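Local coordinates for protein arylsulfatase (Pseudoalteromonas sp. MB47, PDB 7AJ0) that hydrolyses sulfate esters of the algal polysaccharide fucoidan, probably in an exo-acting manner and with a calcium ion at its active site, at residues Phe14-Glu20 with Ser416-Val420; Leu62-Asp66 with Gly337-Trp341; Arg117-Val121 with Pro134-Glu138. One frame throughout, in Å; residues are numbered along the deposited sequence.

Contact 1: residues Phe14-Glu20 with Ser416-Val420; sequences FNDAIVE and SRRQV
Ala17 and Gln419 mark the closest approach of two irregular backbones, their CA atoms 6.9 Å apart, a gap bridged mainly by a side chain rather than by strand pairing. Gln419 does most of this, and it illustrates how one primary amide can read both a side chain and a main chain. Its CG stands opposite the backbone N (chi1 -166°), and the chain beyond is extended, carrying the amide across to residues 15-17. There OE1 accepts from the backbone N of Asp16 at 2.8 Å in a nearly straight bond, while NE2 gives a hydrogen to Asn15 OD1 at 3.0 Å. Both ends of the amide are therefore engaged, which fixes its rotation. The two amide planes are 61° apart: Asn15 OD1 lies close to the plane of the Gln419 amide, but NE2 reaches that oxygen from above its carbonyl plane. The in-plane approach is taken by Ala17 N, 2.8 Å from Asn15 OD1, in an Asx turn, so OD1 is gripped by two donors. Ala17 CB packs 3.6 Å from Gln419 NE2.

In the fold, this joins the loop leading to helix 31-48 with the entry to strand 420-425, an outermost strand, within the chain, of the four-stranded antiparallel sheet found in the C-terminal part of sulfatases. Phe495, on helix 489-505, packs against both Asn15 and Gln419.

At the far end, a weak salt bridge links Glu20 OE1 and Arg417 NH2 at 3.5 Å, the carboxylate meeting the guanidinium at its edge. Arg417, bent at chi3, has a firmer partner in the carbonyl of Asp404, bound through NH1. Asp16 turns its carboxylate to another chain, where OD2 forms a salt bridge with Lys207 of the second subunit.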
loop_
_atom_site.group_PDB
_atom_site.type_symbol
_atom_site.label_atom_id
_atom_site.label_comp_id
_atom_site.label_asym_id
_atom_site.label_seq_id
_atom_site.Cartn_x
_atom_site.Cartn_y
_atom_site.Cartn_z
ATOM N N PHE A 14 20.378 -13.194 32.901
ATOM C CA PHE A 14 19.017 -12.684 32.800
ATOM C C PHE A 14 17.970 -13.600 33.420
ATOM O O PHE A 14 17.008 -13.110 34.019
ATOM C CB PHE A 14 18.656 -12.438 31.329
ATOM C CG PHE A 14 19.362 -11.263 30.720
ATOM C CD1 PHE A 14 19.023 -9.971 31.092
ATOM C CD2 PHE A 14 20.358 -11.444 29.776
ATOM C CE1 PHE A 14 19.669 -8.884 30.537
ATOM C CE2 PHE A 14 21.009 -10.361 29.217
ATOM C CZ PHE A 14 20.663 -9.079 29.598
ATOM N N ASN A 15 18.124 -14.913 33.292
ATOM C CA ASN A 15 17.066 -15.836 33.693
ATOM C C ASN A 15 16.943 -15.862 35.212
ATOM O O ASN A 15 17.841 -16.349 35.906
ATOM C CB ASN A 15 17.347 -17.233 33.147
ATOM C CG ASN A 15 16.119 -18.121 33.167
ATOM O OD1 ASN A 15 15.265 -18.001 34.047
ATOM N ND2 ASN A 15 16.020 -19.014 32.191
ATOM N N ASP A 16 15.826 -15.344 35.724
ATOM C CA ASP A 16 15.522 -15.369 37.147
ATOM C C ASP A 16 14.603 -16.519 37.534
ATOM O O ASP A 16 14.260 -16.650 38.713
ATOM C CB ASP A 16 14.871 -14.046 37.573
ATOM C CG ASP A 16 15.796 -12.857 37.409
ATOM O OD1 ASP A 16 17.028 -13.032 37.533
ATOM O OD2 ASP A 16 15.288 -11.744 37.160
ATOM N N ALA A 17 14.190 -17.345 36.585
ATOM C CA ALA A 17 13.270 -18.433 36.881
ATOM C C ALA A 17 14.031 -19.657 37.379
ATOM O O ALA A 17 15.217 -19.839 37.102
ATOM C CB ALA A 17 12.436 -18.793 35.653
ATOM N N ILE A 18 13.320 -20.501 38.122
ATOM C CA ILE A 18 13.902 -21.668 38.771
ATOM C C ILE A 18 13.063 -22.888 38.426
ATOM O O ILE A 18 11.828 -22.824 38.415
ATOM C CB ILE A 18 13.982 -21.477 40.301
ATOM C CG1 ILE A 18 14.858 -20.268 40.644
ATOM C CG2 ILE A 18 14.514 -22.735 40.970
ATOM C CD1 ILE A 18 16.307 -20.402 40.206
ATOM N N VAL A 19 13.734 -24.001 38.147
ATOM C CA VAL A 19 13.046 -25.254 37.860
ATOM C C VAL A 19 12.662 -25.908 39.182
ATOM O O VAL A 19 13.528 -26.268 39.984
ATOM C CB VAL A 19 13.922 -26.192 37.019
ATOM C CG1 VAL A 19 13.234 -27.540 36.858
ATOM C CG2 VAL A 19 14.224 -25.569 35.664
ATOM N N GLU A 20 11.359 -26.058 39.411
ATOM C CA GLU A 20 10.854 -26.733 40.615
ATOM C C GLU A 20 10.616 -28.206 40.293
ATOM O O GLU A 20 11.354 -29.079 40.758
ATOM C CB GLU A 20 9.596 -26.023 41.119
ATOM C CG GLU A 20 9.897 -24.655 41.743
ATOM C CD GLU A 20 8.872 -23.585 41.393
ATOM O OE1 GLU A 20 7.734 -23.640 41.907
ATOM O OE2 GLU A 20 9.212 -22.680 40.600
ATOM N N SER A 416 5.359 -10.427 39.437
ATOM C CA SER A 416 4.847 -11.652 38.840
ATOM C C SER A 416 5.869 -12.778 38.939
ATOM O O SER A 416 7.081 -12.552 38.955
ATOM C CB SER A 416 4.480 -11.397 37.379
ATOM O OG SER A 416 4.081 -12.587 36.730
ATOM N N ARG A 417 5.361 -14.008 39.024
ATOM C CA ARG A 417 6.204 -15.192 38.973
ATOM C C ARG A 417 6.434 -15.686 37.551
ATOM O O ARG A 417 7.212 -16.627 37.356
ATOM C CB ARG A 417 5.587 -16.323 39.809
ATOM C CG ARG A 417 5.355 -15.941 41.261
ATOM C CD ARG A 417 5.000 -17.140 42.136
ATOM N NE ARG A 417 6.076 -18.126 42.181
ATOM C CZ ARG A 417 5.931 -19.423 41.910
ATOM N NH1 ARG A 417 4.746 -19.923 41.583
ATOM N NH2 ARG A 417 6.981 -20.225 41.980
ATOM N N ARG A 418 5.787 -15.076 36.561
ATOM C CA ARG A 418 5.936 -15.463 35.165
ATOM C C ARG A 418 6.966 -14.562 34.502
ATOM O O ARG A 418 6.869 -13.332 34.581
ATOM C CB ARG A 418 4.601 -15.375 34.423
ATOM C CG ARG A 418 4.711 -15.610 32.924
ATOM C CD ARG A 418 3.341 -15.692 32.262
ATOM N NE ARG A 418 2.644 -16.936 32.581
ATOM C CZ ARG A 418 2.875 -18.099 31.979
ATOM N NH1 ARG A 418 2.193 -19.177 32.336
ATOM N NH2 ARG A 418 3.791 -18.188 31.025
ATOM N N GLN A 419 7.944 -15.177 33.844
ATOM C CA GLN A 419 9.018 -14.440 33.198
ATOM C C GLN A 419 8.748 -14.180 31.725
ATOM O O GLN A 419 9.199 -13.158 31.193
ATOM C CB GLN A 419 10.332 -15.211 33.347
ATOM C CG GLN A 419 11.568 -14.406 33.021
ATOM C CD GLN A 419 12.847 -15.155 33.344
ATOM O OE1 GLN A 419 13.795 -14.579 33.878
ATOM N NE2 GLN A 419 12.879 -16.444 33.020
ATOM N N VAL A 420 8.024 -15.072 31.053
ATOM C CA VAL A 420 7.812 -14.975 29.616
ATOM C C VAL A 420 6.413 -15.468 29.279
ATOM O O VAL A 420 5.884 -16.383 29.916
ATOM C CB VAL A 420 8.867 -15.787 28.824
ATOM C CG1 VAL A 420 8.605 -15.684 27.330
ATOM C CG2 VAL A 420 10.277 -15.322 29.157
#

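Contact 2: residues Leu62-Asp66 with Gly337-Trp341; sequences LGWGD and GYSPW
Tyr338 N is the polar centre of the contact, donating to both carboxylate oxygens of Asp66: OD1 at 3.1 Å and, more nearly straight, OD2 at 3.2 Å. The donor approaches on the syn side of each oxygen but well out of the carboxylate plane. Asp66 OD2 also takes Gly63 N, 2.7 Å away, on its anti side, so a single oxygen ties the start of the type I turn Gly63-Asp66 to the opposite segment. A water extends the polar network, accepting from Ser339 OG and, weakly, from Trp64 N.

Backbone closeness supplies the second kind of contact. Gly63 has no side chain to intervene, and its CA makes a CA-H...O contact of 3.2 Å with Tyr338 O. Nearby, Gly65 O meets the edge of the Tyr338 ring at CD2, close to the ring plane.

Aromatic packing is the third. Trp64 CG is anti to the backbone N (chi1 -170°), which sends the indole out to Trp341, whose NE1 sits over one Trp64 face, 3.2 Å from Trp64 CG. The two indole planes are 56° apart, an oblique meeting. Pro340 CG, over the centre of one face of the Trp341 ring, also lies 3.7 Å from Trp64 CE3, and Tyr338 of the third subunit packs on Pro340 and Trp341.

These loops follow strands 53-59 and 318-324, paired in parallel, with calcium ligands Asp60, Asp61, Asp325 and Asn326 just beyond the strand ends, as in the alkaline phosphatase-like core of sulfatases.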
loop_
_atom_site.group_PDB
_atom_site.type_symbol
_atom_site.label_atom_id
_atom_site.label_comp_id
_atom_site.label_asym_id
_atom_site.label_seq_id
_atom_site.Cartn_x
_atom_site.Cartn_y
_atom_site.Cartn_z
ATOM N N LEU A 62 -13.923 -10.113 24.426
ATOM C CA LEU A 62 -13.908 -8.800 25.054
ATOM C C LEU A 62 -12.530 -8.171 24.894
ATOM O O LEU A 62 -11.515 -8.787 25.231
ATOM C CB LEU A 62 -14.266 -8.909 26.535
ATOM C CG LEU A 62 -14.425 -7.588 27.289
ATOM C CD1 LEU A 62 -15.745 -6.928 26.914
ATOM C CD2 LEU A 62 -14.331 -7.799 28.794
ATOM N N GLY A 63 -12.498 -6.940 24.387
ATOM C CA GLY A 63 -11.240 -6.265 24.169
ATOM C C GLY A 63 -10.638 -5.697 25.442
ATOM O O GLY A 63 -11.323 -5.443 26.434
ATOM N N TRP A 64 -9.319 -5.489 25.387
ATOM C CA TRP A 64 -8.588 -4.960 26.535
ATOM C C TRP A 64 -9.202 -3.667 27.050
ATOM O O TRP A 64 -9.230 -3.422 28.261
ATOM C CB TRP A 64 -7.128 -4.728 26.140
ATOM C CG TRP A 64 -6.199 -4.402 27.270
ATOM C CD1 TRP A 64 -5.451 -5.285 27.990
ATOM C CD2 TRP A 64 -5.894 -3.101 27.788
ATOM N NE1 TRP A 64 -4.705 -4.617 28.929
ATOM C CE2 TRP A 64 -4.960 -3.275 28.826
ATOM C CE3 TRP A 64 -6.324 -1.808 27.480
ATOM C CZ2 TRP A 64 -4.448 -2.207 29.556
ATOM C CZ3 TRP A 64 -5.815 -0.747 28.207
ATOM C CH2 TRP A 64 -4.887 -0.955 29.233
ATOM N N GLY A 65 -9.702 -2.829 26.152
ATOM C CA GLY A 65 -10.216 -1.528 26.515
ATOM C C GLY A 65 -11.719 -1.407 26.600
ATOM O O GLY A 65 -12.223 -0.283 26.706
ATOM N N ASP A 66 -12.459 -2.519 26.564
ATOM C CA ASP A 66 -13.917 -2.413 26.615
ATOM C C ASP A 66 -14.402 -1.856 27.947
ATOM O O ASP A 66 -15.238 -0.934 27.940
ATOM C CB ASP A 66 -14.551 -3.772 26.306
ATOM C CG ASP A 66 -14.795 -3.980 24.817
ATOM O OD1 ASP A 66 -15.377 -3.078 24.179
ATOM O OD2 ASP A 66 -14.405 -5.041 24.283
ATOM N N GLY A 337 -16.225 -5.802 19.875
ATOM C CA GLY A 337 -15.677 -5.072 20.992
ATOM C C GLY A 337 -14.575 -4.128 20.540
ATOM O O GLY A 337 -14.309 -3.938 19.353
ATOM N N TYR A 338 -13.914 -3.533 21.529
ATOM C CA TYR A 338 -12.920 -2.502 21.283
ATOM C C TYR A 338 -11.638 -2.802 22.040
ATOM O O TYR A 338 -11.672 -3.206 23.206
ATOM C CB TYR A 338 -13.439 -1.121 21.702
ATOM C CG TYR A 338 -12.337 -0.142 22.020
ATOM C CD1 TYR A 338 -11.568 0.414 21.009
ATOM C CD2 TYR A 338 -12.063 0.225 23.331
ATOM C CE1 TYR A 338 -10.556 1.309 21.291
ATOM C CE2 TYR A 338 -11.054 1.123 23.623
ATOM C CZ TYR A 338 -10.303 1.660 22.599
ATOM O OH TYR A 338 -9.294 2.551 22.883
ATOM N N SER A 339 -10.505 -2.594 21.368
ATOM C CA SER A 339 -9.202 -2.681 21.996
ATOM C C SER A 339 -8.297 -1.600 21.425
ATOM O O SER A 339 -8.323 -1.342 20.212
ATOM C CB SER A 339 -8.548 -4.051 21.784
ATOM O OG SER A 339 -7.225 -4.045 22.293
ATOM N N PRO A 340 -7.481 -0.954 22.264
ATOM C CA PRO A 340 -6.562 0.069 21.748
ATOM C C PRO A 340 -5.381 -0.505 20.984
ATOM O O PRO A 340 -4.710 0.251 20.267
ATOM C CB PRO A 340 -6.097 0.792 23.018
ATOM C CG PRO A 340 -6.170 -0.257 24.077
ATOM C CD PRO A 340 -7.355 -1.124 23.728
ATOM N N TRP A 341 -5.115 -1.801 21.101
ATOM C CA TRP A 341 -3.916 -2.381 20.523
ATOM C C TRP A 341 -4.144 -2.782 19.068
ATOM O O TRP A 341 -5.265 -2.783 18.558
ATOM C CB TRP A 341 -3.464 -3.600 21.326
ATOM C CG TRP A 341 -3.561 -3.439 22.807
ATOM C CD1 TRP A 341 -4.093 -4.332 23.689
ATOM C CD2 TRP A 341 -3.118 -2.321 23.585
ATOM N NE1 TRP A 341 -4.007 -3.844 24.968
ATOM C CE2 TRP A 341 -3.414 -2.610 24.933
ATOM C CE3 TRP A 341 -2.503 -1.105 23.276
ATOM C CZ2 TRP A 341 -3.113 -1.730 25.969
ATOM C CZ3 TRP A 341 -2.207 -0.231 24.308
ATOM C CH2 TRP A 341 -2.511 -0.549 25.637
HETATM O O HOH W 1 -7.157 -6.691 23.021
#

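Contact 3: residues Arg117-Val121 with Pro134-Glu138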
loop_
_atom_site.group_PDB
_atom_site.type_symbol
_atom_site.label_atom_id
_atom_site.label_comp_id
_atom_site.label_asym_id
_atom_site.label_seq_id
_atom_site.Cartn_x
_atom_site.Cartn_y
_atom_site.Cartn_z
ATOM N N ARG A 117 0.163 -28.349 22.835
ATOM C CA ARG A 117 0.553 -29.574 23.523
ATOM C C ARG A 117 -0.598 -30.572 23.566
ATOM O O ARG A 117 -0.390 -31.780 23.405
ATOM C CB ARG A 117 1.019 -29.263 24.945
ATOM C CG ARG A 117 2.124 -28.227 25.049
ATOM C CD ARG A 117 2.697 -28.199 26.456
ATOM N NE ARG A 117 3.574 -27.055 26.689
ATOM C CZ ARG A 117 4.876 -27.034 26.422
ATOM N NH1 ARG A 117 5.472 -28.095 25.898
ATOM N NH2 ARG A 117 5.584 -25.943 26.677
ATOM N N SER A 118 -1.819 -30.083 23.783
ATOM C CA SER A 118 -2.972 -30.951 23.980
ATOM C C SER A 118 -3.638 -31.366 22.678
ATOM O O SER A 118 -4.273 -32.426 22.628
ATOM C CB SER A 118 -4.006 -30.249 24.867
ATOM O OG SER A 118 -4.526 -29.093 24.229
ATOM N N GLY A 119 -3.502 -30.567 21.625
ATOM C CA GLY A 119 -4.247 -30.780 20.406
ATOM C C GLY A 119 -5.539 -30.004 20.324
ATOM O O GLY A 119 -6.242 -30.102 19.309
ATOM N N LEU A 120 -5.870 -29.232 21.354
ATOM C CA LEU A 120 -7.120 -28.479 21.413
ATOM C C LEU A 120 -6.970 -27.104 20.769
ATOM O O LEU A 120 -7.254 -26.070 21.375
ATOM C CB LEU A 120 -7.576 -28.364 22.863
ATOM C CG LEU A 120 -7.785 -29.697 23.585
ATOM C CD1 LEU A 120 -8.005 -29.494 25.076
ATOM C CD2 LEU A 120 -8.955 -30.454 22.969
ATOM N N VAL A 121 -6.504 -27.092 19.516
ATOM C CA VAL A 121 -6.420 -25.853 18.753
ATOM C C VAL A 121 -7.678 -25.593 17.938
ATOM O O VAL A 121 -7.873 -24.466 17.456
ATOM C CB VAL A 121 -5.199 -25.857 17.808
ATOM C CG1 VAL A 121 -3.908 -25.985 18.609
ATOM C CG2 VAL A 121 -5.307 -26.980 16.774
ATOM N N PRO A 134 -8.713 -36.114 23.066
ATOM C CA PRO A 134 -7.683 -35.394 23.834
ATOM C C PRO A 134 -8.044 -35.200 25.294
ATOM O O PRO A 134 -7.146 -35.101 26.142
ATOM C CB PRO A 134 -7.574 -34.047 23.104
ATOM C CG PRO A 134 -8.126 -34.295 21.740
ATOM C CD PRO A 134 -9.190 -35.336 21.906
ATOM N N TRP A 135 -9.335 -35.155 25.620
ATOM C CA TRP A 135 -9.750 -34.842 26.979
ATOM C C TRP A 135 -9.561 -35.999 27.949
ATOM O O TRP A 135 -9.536 -35.765 29.162
ATOM C CB TRP A 135 -11.210 -34.392 26.986
ATOM C CG TRP A 135 -11.338 -32.917 26.834
ATOM C CD1 TRP A 135 -11.823 -32.239 25.755
ATOM C CD2 TRP A 135 -10.949 -31.928 27.791
ATOM N NE1 TRP A 135 -11.771 -30.887 25.988
ATOM C CE2 TRP A 135 -11.238 -30.670 27.231
ATOM C CE3 TRP A 135 -10.389 -31.985 29.070
ATOM C CZ2 TRP A 135 -10.987 -29.478 27.907
ATOM C CZ3 TRP A 135 -10.140 -30.802 29.739
ATOM C CH2 TRP A 135 -10.438 -29.566 29.158
ATOM N N GLU A 136 -9.434 -37.233 27.458
ATOM C CA GLU A 136 -9.070 -38.327 28.353
ATOM C C GLU A 136 -7.717 -38.057 28.997
ATOM O O GLU A 136 -7.538 -38.255 30.204
ATOM C CB GLU A 136 -9.051 -39.652 27.592
ATOM C CG GLU A 136 -10.412 -40.091 27.068
ATOM C CD GLU A 136 -10.370 -41.447 26.381
ATOM O OE1 GLU A 136 -11.370 -41.818 25.728
ATOM O OE2 GLU A 136 -9.337 -42.142 26.493
ATOM N N LYS A 137 -6.765 -37.562 28.204
ATOM C CA LYS A 137 -5.402 -37.308 28.658
ATOM C C LYS A 137 -5.308 -36.040 29.495
ATOM O O LYS A 137 -4.596 -36.016 30.505
ATOM C CB LYS A 137 -4.499 -37.234 27.424
ATOM C CG LYS A 137 -3.063 -36.804 27.621
ATOM C CD LYS A 137 -2.389 -36.731 26.239
ATOM C CE LYS A 137 -0.957 -36.210 26.287
ATOM N NZ LYS A 137 0.022 -37.232 26.761
ATOM N N GLU A 138 -6.021 -34.987 29.107
ATOM C CA GLU A 138 -5.942 -33.725 29.826
ATOM C C GLU A 138 -6.640 -33.831 31.182
ATOM O O GLU A 138 -7.511 -34.677 31.402
ATOM C CB GLU A 138 -6.563 -32.600 28.998
ATOM C CG GLU A 138 -5.927 -32.406 27.626
ATOM C CD GLU A 138 -4.437 -32.131 27.700
ATOM O OE1 GLU A 138 -3.690 -32.632 26.830
ATOM O OE2 GLU A 138 -4.013 -31.418 28.634
#
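Leu120 meets Pro134 and Trp135 with its two methyl groups: CD2 lies 3.9 Å from Pro134 CB, while CD1 is 4.1 Å from Trp135 CE2 and equally close to the neighbouring CZ2. The leucine and tryptophan side chains cross at about a right angle; CD1 lies over one face of the indole, toward its rim, while CD2 turns to the proline. Pro134 CB has a further neighbour in Ser118 O, 3.7 Å away. Beside this apolar patch, the Glu138 carboxylate abuts Ser118, with OE1 only 3.1 Å from Ser118 CB, a close packing contact in which the serine hydroxyl plays no part.

The next shell holds these groups in position. Ser118 OG, placed between its own backbone N and carbonyl carbon (chi1 64°), receives Leu120 N at 3.2 Å in an ST turn. It also bonds to Pro115 O, back in the same helix. Gly119, with a positive phi, is where the chain breaks out of the helix, and Leu120 is the centre of an inverse gamma turn. Across the contact, one helical turn is closed by Glu138 N and Pro134 O at 3.2 Å, bringing Glu138 round to the same side as the proline. The glutamate carries its charge to Arg113, whose NE forms a salt bridge with OE2, and the Trp135 indole is held by a hydrogen bond from NE1 to Val160 O.

The contact thus packs the C-terminal end of short helix 115-118 against short helix 134-137, with helix 102-111 alongside: Ala107 touches Leu120, Thr110 and Thr111 touch Trp135, and Thr111 also Glu138. Beside Arg117 runs helix 489-505, contributing His499 and Met503.

The three contacts are nested along the chain, with contact 3 inside the loop closed by contact 2, and contact 2 inside that closed by contact 1. In space they stay apart: the centres of contacts 2 and 3 are 29 Å from each other, on opposite sides of the chain's centre, whereas contacts 1 and 3 approach to about 9 Å between nearest atoms, with helix 489-505 touching both. Gly63 of contact 2 lies about 10 Å from the calcium ion, and the side chain of Leu120 in contact 3 about 14 Å from it. Helix 102-111, which backs contact 3, begins with the calcium ligand Cys102, in sulfatases typically the formylglycine position.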